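Local coordinates for protein TbpB (Actinobacillus pleuropneumoniae, PDB 3HOL) that probably binds host transferrin at the bacterial surface, as the lipoprotein part of a receptor for iron acquisition, at residues 334-338 / 339-343. Numbering follows the deposited sequence.
Sequences SNLEY and MKFGQ
The methyl CD1 of L336 meets two buried side chains of the strand that follows it, 4.0 Å from SD of M339 and 4.0 Å from CE2 of F341. It reaches the phenyl ring at its edge, near the ring plane. M339 and F341, two apart on an extended strand, project to the same side, and a leucine suits this place, its apolar CD1 lying between thioether and ring edge. The methionine CG sits between the backbone N and carbonyl carbon (chi1 59°) and, with chi2 extended, carries SD across the leucine; the bend at chi3 only turns the terminal CE.

K340 points to the other side of the strand. Bends at chi2 and chi4 bring its NZ back to 3.6 Å from O of L336; a water 3.2 Å from O of L336 can donate to it and weakly accepts from NZ of K340. The long lysine chain lets its amine reach back to the turn.

The turn joins strands 325-332 and 339-346 in the C-lobe handle domain. M339 and F341 also touch L360 on strand 356-363, while F341 packs on V500 of barrel strand 495-508; E483, on strand 483-492, accepts the backbone N-H groups of E337 and Y338, tying handle to barrel.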
loop_
_atom_site.group_PDB
_atom_site.type_symbol
_atom_site.label_atom_id
_atom_site.label_comp_id
_atom_site.label_asym_id
_atom_site.label_seq_id
_atom_site.Cartn_x
_atom_site.Cartn_y
_atom_site.Cartn_z
ATOM N N SER A 334 -14.491 16.266 -4.622
ATOM C CA SER A 334 -14.617 16.918 -3.293
ATOM C C SER A 334 -15.720 16.310 -2.385
ATOM O O SER A 334 -15.679 16.444 -1.175
ATOM C CB SER A 334 -14.858 18.443 -3.475
ATOM O OG SER A 334 -16.035 18.653 -4.237
ATOM N N ASN A 335 -16.691 15.629 -2.974
ATOM C CA ASN A 335 -17.782 15.028 -2.217
ATOM C C ASN A 335 -17.618 13.521 -1.952
ATOM O O ASN A 335 -18.536 12.871 -1.430
ATOM C CB ASN A 335 -19.124 15.305 -2.912
ATOM C CG ASN A 335 -19.284 14.532 -4.237
ATOM O OD1 ASN A 335 -18.335 14.352 -4.992
ATOM N ND2 ASN A 335 -20.488 14.104 -4.512
ATOM N N LEU A 336 -16.456 12.960 -2.309
ATOM C CA LEU A 336 -16.173 11.548 -2.030
ATOM C C LEU A 336 -14.988 11.484 -1.087
ATOM O O LEU A 336 -13.973 12.145 -1.333
ATOM C CB LEU A 336 -15.851 10.784 -3.316
ATOM C CG LEU A 336 -16.963 10.787 -4.373
ATOM C CD1 LEU A 336 -16.461 10.206 -5.741
ATOM C CD2 LEU A 336 -18.179 10.047 -3.853
ATOM N N GLU A 337 -15.132 10.731 0.000
ATOM C CA GLU A 337 -14.103 10.679 1.056
ATOM C C GLU A 337 -13.309 9.363 1.083
ATOM O O GLU A 337 -12.205 9.304 1.664
ATOM C CB GLU A 337 -14.776 10.883 2.410
ATOM C CG GLU A 337 -15.468 12.266 2.569
ATOM C CD GLU A 337 -14.627 13.208 3.391
ATOM O OE1 GLU A 337 -14.413 14.368 2.975
ATOM O OE2 GLU A 337 -14.143 12.781 4.455
ATOM N N TYR A 338 -13.858 8.307 0.468
ATOM C CA TYR A 338 -13.262 6.955 0.596
ATOM C C TYR A 338 -12.788 6.354 -0.739
ATOM O O TYR A 338 -12.426 5.160 -0.788
ATOM C CB TYR A 338 -14.235 6.003 1.301
ATOM C CG TYR A 338 -14.579 6.475 2.710
ATOM C CD1 TYR A 338 -13.775 6.139 3.783
ATOM C CD2 TYR A 338 -15.699 7.300 2.945
ATOM C CE1 TYR A 338 -14.076 6.571 5.071
ATOM C CE2 TYR A 338 -16.005 7.743 4.228
ATOM C CZ TYR A 338 -15.198 7.360 5.284
ATOM O OH TYR A 338 -15.477 7.800 6.544
ATOM N N MET A 339 -12.799 7.189 -1.782
ATOM C CA MET A 339 -12.315 6.847 -3.123
ATOM C C MET A 339 -11.878 8.121 -3.830
ATOM O O MET A 339 -12.245 9.213 -3.422
ATOM C CB MET A 339 -13.412 6.132 -3.943
ATOM C CG MET A 339 -14.731 6.944 -4.149
ATOM S SD MET A 339 -15.713 6.294 -5.531
ATOM C CE MET A 339 -14.490 6.133 -6.853
ATOM N N LYS A 340 -11.072 7.961 -4.878
ATOM C CA LYS A 340 -10.589 9.040 -5.742
ATOM C C LYS A 340 -10.441 8.432 -7.120
ATOM O O LYS A 340 -10.067 7.257 -7.230
ATOM C CB LYS A 340 -9.189 9.490 -5.301
ATOM C CG LYS A 340 -9.148 10.364 -4.034
ATOM C CD LYS A 340 -9.661 11.779 -4.343
ATOM C CE LYS A 340 -9.424 12.777 -3.207
ATOM N NZ LYS A 340 -10.714 13.022 -2.509
ATOM N N PHE A 341 -10.712 9.216 -8.161
ATOM C CA PHE A 341 -10.480 8.753 -9.531
ATOM C C PHE A 341 -10.104 9.950 -10.366
ATOM O O PHE A 341 -10.343 11.084 -9.971
ATOM C CB PHE A 341 -11.712 8.014 -10.116
ATOM C CG PHE A 341 -12.950 8.895 -10.292
ATOM C CD1 PHE A 341 -13.119 9.682 -11.449
ATOM C CD2 PHE A 341 -13.946 8.919 -9.303
ATOM C CE1 PHE A 341 -14.276 10.486 -11.611
ATOM C CE2 PHE A 341 -15.118 9.737 -9.459
ATOM C CZ PHE A 341 -15.264 10.506 -10.599
ATOM N N GLY A 342 -9.457 9.729 -11.489
ATOM C CA GLY A 342 -9.241 10.845 -12.379
ATOM C C GLY A 342 -8.268 10.497 -13.454
ATOM O O GLY A 342 -8.150 9.322 -13.861
ATOM N N GLN A 343 -7.582 11.543 -13.909
ATOM C CA GLN A 343 -6.688 11.468 -15.043
ATOM C C GLN A 343 -5.249 11.693 -14.628
ATOM O O GLN A 343 -4.959 12.464 -13.704
ATOM C CB GLN A 343 -7.122 12.478 -16.131
ATOM C CG GLN A 343 -8.506 12.125 -16.673
ATOM C CD GLN A 343 -9.005 13.039 -17.773
ATOM O OE1 GLN A 343 -8.236 13.837 -18.335
ATOM N NE2 GLN A 343 -10.317 12.934 -18.092
HETATM O O HOH W 1 -12.786 15.100 -1.050
#